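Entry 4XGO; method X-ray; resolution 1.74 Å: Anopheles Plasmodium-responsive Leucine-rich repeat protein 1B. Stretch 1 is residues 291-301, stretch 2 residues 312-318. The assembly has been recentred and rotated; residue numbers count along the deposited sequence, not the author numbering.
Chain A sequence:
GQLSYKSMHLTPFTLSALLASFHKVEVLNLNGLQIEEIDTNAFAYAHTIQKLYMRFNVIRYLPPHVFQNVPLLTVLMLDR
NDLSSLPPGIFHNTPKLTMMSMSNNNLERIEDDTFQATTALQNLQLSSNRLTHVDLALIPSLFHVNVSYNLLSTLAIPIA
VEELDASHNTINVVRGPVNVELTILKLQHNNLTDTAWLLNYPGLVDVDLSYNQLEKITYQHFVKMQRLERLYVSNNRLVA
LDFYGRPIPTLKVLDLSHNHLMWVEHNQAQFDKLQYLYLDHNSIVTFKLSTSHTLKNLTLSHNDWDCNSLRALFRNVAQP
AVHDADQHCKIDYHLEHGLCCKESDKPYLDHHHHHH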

# COMPACT_ATOMS: atom_id res chain seq x y z
N THR A 291 9.96 -17.23 -44.59
CA THR A 291 8.67 -16.68 -45.02
C THR A 291 7.48 -17.36 -44.33
O THR A 291 6.48 -17.69 -44.98
CB THR A 291 8.51 -16.82 -46.54
OG1 THR A 291 8.61 -18.20 -46.90
CG2 THR A 291 9.58 -16.04 -47.28
N SER A 292 7.57 -17.53 -43.01
CA SER A 292 6.53 -18.24 -42.25
C SER A 292 5.32 -17.35 -41.95
O SER A 292 5.48 -16.18 -41.59
CB SER A 292 7.11 -18.77 -40.93
OG SER A 292 6.20 -19.66 -40.28
N HIS A 293 4.12 -17.92 -42.09
CA HIS A 293 2.87 -17.20 -41.86
C HIS A 293 2.40 -17.24 -40.40
O HIS A 293 1.33 -16.72 -40.08
CB HIS A 293 1.76 -17.78 -42.75
N THR A 294 3.19 -17.85 -39.52
CA THR A 294 2.81 -18.03 -38.11
C THR A 294 2.97 -16.74 -37.27
O THR A 294 2.34 -16.60 -36.23
CB THR A 294 3.64 -19.17 -37.46
OG1 THR A 294 3.65 -20.30 -38.34
CG2 THR A 294 3.06 -19.58 -36.13
N LEU A 295 3.79 -15.81 -37.74
CA LEU A 295 4.14 -14.62 -36.95
C LEU A 295 2.99 -13.62 -36.85
O LEU A 295 2.47 -13.18 -37.88
CB LEU A 295 5.38 -13.96 -37.56
CG LEU A 295 6.20 -13.01 -36.69
CD1 LEU A 295 6.73 -13.70 -35.44
CD2 LEU A 295 7.35 -12.47 -37.52
N LYS A 296 2.57 -13.29 -35.63
CA LYS A 296 1.48 -12.35 -35.37
C LYS A 296 1.94 -10.98 -34.91
O LYS A 296 1.28 -9.97 -35.20
CB LYS A 296 0.57 -12.88 -34.27
CG LYS A 296 -0.13 -14.21 -34.55
CD LYS A 296 -1.45 -14.28 -33.79
CE LYS A 296 -1.69 -15.60 -33.09
NZ LYS A 296 -1.71 -16.76 -34.03
N ASN A 297 3.02 -10.92 -34.12
CA ASN A 297 3.56 -9.66 -33.65
C ASN A 297 5.08 -9.72 -33.65
O ASN A 297 5.68 -10.65 -33.11
CB ASN A 297 3.01 -9.30 -32.27
CG ASN A 297 3.21 -7.83 -31.93
OD1 ASN A 297 3.90 -7.11 -32.65
ND2 ASN A 297 2.62 -7.38 -30.83
N LEU A 298 5.69 -8.75 -34.32
CA LEU A 298 7.14 -8.64 -34.44
C LEU A 298 7.48 -7.21 -34.12
O LEU A 298 6.93 -6.30 -34.75
CB LEU A 298 7.58 -8.96 -35.87
CG LEU A 298 9.05 -8.77 -36.25
CD1 LEU A 298 9.94 -9.74 -35.48
CD2 LEU A 298 9.27 -8.98 -37.73
N THR A 299 8.36 -6.97 -33.16
CA THR A 299 8.78 -5.60 -32.88
C THR A 299 10.25 -5.41 -33.25
O THR A 299 11.08 -6.28 -32.99
CB THR A 299 8.52 -5.18 -31.44
OG1 THR A 299 9.28 -6.01 -30.54
CG2 THR A 299 7.03 -5.27 -31.13
N LEU A 300 10.53 -4.30 -33.89
CA LEU A 300 11.84 -4.03 -34.51
C LEU A 300 12.41 -2.64 -34.26
O LEU A 300 13.54 -2.35 -34.68
CB LEU A 300 11.70 -4.20 -36.03
CG LEU A 300 11.23 -5.55 -36.55
CD1 LEU A 300 11.02 -5.48 -38.04
CD2 LEU A 300 12.23 -6.64 -36.17
N SER A 301 11.66 -1.77 -33.58
CA SER A 301 12.07 -0.37 -33.48
C SER A 301 13.25 -0.20 -32.54
O SER A 301 13.60 -1.12 -31.78
CB SER A 301 10.91 0.54 -33.03
OG SER A 301 10.49 0.20 -31.72
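Stretch 2 (312-318) ALFRNVA

The packing of residues 312-318 on residues 291-301 is a small, mostly apolar contact in which the last part of a helix and the residues after it rest on leucine side chains, with no hydrogen bond between the two stretches. It illustrates how leucine side chains can receive a helix and the residues after it without a hydrogen bond across the contact, burying 356 Å² summed over both sides.

In stretch 1 a short strand, residues 297-299, is flanked by loop. Alternation along an extended chain sets the pattern: Leu 298 directs its CA-to-CB bond toward stretch 2, whereas Asn 297 and Thr 299 lie out of reach. Leu 295 and Leu 300, in the flanking loops, also point toward it. Stretch 2 enters as helix, and the bond from Val 317 N to Leu 313 O, 3.0 Å, carries the helical pattern of pairing as far as Val 317, whose own phi/psi of -93/147 is extended.

The helical residues run nearly antiparallel to the strand, so the partner steps back from Val 317, beside Leu 295 and Leu 298, to Leu 313 and Phe 314, beside Leu 300; Thr 291, against Asn 316, falls outside this order. Both methyls of Val 317 lie near both leucines: Leu 295 CD2 is 4.1 Å from Val 317 CG1 and also 4.1 Å from Val 317 CG2, and Leu 298 CD2 is 4.1 Å from Val 317 CG2. Further along, Leu 300 CD1 approaches Leu 313 CD2 at 3.9 Å and Phe 314 CE1 at 4.3 Å, meeting the aromatic ring obliquely. Although the CA-to-CB bond of Phe 314 points away, the end of its side chain comes nearer.

At Thr 291 the backbones come close, its CA 4.4 Å from Asn 316 CA. Here Thr 291 CA makes a CA-H...O contact of 3.4 Å with Asn 316 O, while Thr 291 CG2 lies 3.5 Å from Asn 316 CG.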

# COMPACT_ATOMS: atom_id res chain seq x y z
N ALA A 312 14.53 -6.89 -46.78
CA ALA A 312 14.44 -8.34 -46.95
C ALA A 312 13.53 -8.98 -45.91
O ALA A 312 12.86 -9.97 -46.18
CB ALA A 312 15.82 -8.97 -46.90
N LEU A 313 13.52 -8.41 -44.71
CA LEU A 313 12.66 -8.87 -43.62
C LEU A 313 11.18 -8.65 -43.92
O LEU A 313 10.35 -9.53 -43.65
CB LEU A 313 13.04 -8.16 -42.31
CG LEU A 313 12.95 -8.90 -40.99
CD1 LEU A 313 13.77 -10.19 -41.02
CD2 LEU A 313 13.43 -7.99 -39.88
N PHE A 314 10.83 -7.49 -44.47
CA PHE A 314 9.43 -7.20 -44.82
C PHE A 314 8.94 -8.08 -45.97
O PHE A 314 7.79 -8.49 -45.99
CB PHE A 314 9.21 -5.73 -45.22
CG PHE A 314 9.56 -4.73 -44.15
CD1 PHE A 314 9.23 -4.95 -42.82
CD2 PHE A 314 10.21 -3.55 -44.48
CE1 PHE A 314 9.55 -4.02 -41.84
CE2 PHE A 314 10.53 -2.61 -43.52
CZ PHE A 314 10.20 -2.84 -42.20
N ARG A 315 9.82 -8.36 -46.93
CA ARG A 315 9.47 -9.25 -48.04
C ARG A 315 9.10 -10.66 -47.57
O ARG A 315 8.33 -11.35 -48.23
CB ARG A 315 10.61 -9.31 -49.08
CG ARG A 315 10.74 -8.05 -49.91
CD ARG A 315 11.74 -8.20 -51.05
NE ARG A 315 13.12 -8.31 -50.57
N ASN A 316 9.63 -11.09 -46.42
CA ASN A 316 9.33 -12.41 -45.86
C ASN A 316 8.22 -12.44 -44.80
O ASN A 316 7.53 -13.45 -44.65
CB ASN A 316 10.61 -13.05 -45.31
CG ASN A 316 11.63 -13.34 -46.39
OD1 ASN A 316 11.52 -12.86 -47.52
ND2 ASN A 316 12.63 -14.14 -46.05
N VAL A 317 8.06 -11.35 -44.06
CA VAL A 317 7.02 -11.24 -43.03
C VAL A 317 5.74 -10.62 -43.61
O VAL A 317 5.81 -9.77 -44.50
CB VAL A 317 7.53 -10.41 -41.84
CG1 VAL A 317 6.43 -10.15 -40.82
CG2 VAL A 317 8.72 -11.10 -41.18
N ALA A 318 4.59 -11.05 -43.10
CA ALA A 318 3.28 -10.50 -43.49
C ALA A 318 3.14 -9.04 -43.05
O ALA A 318 3.60 -8.67 -41.96
CB ALA A 318 2.15 -11.34 -42.91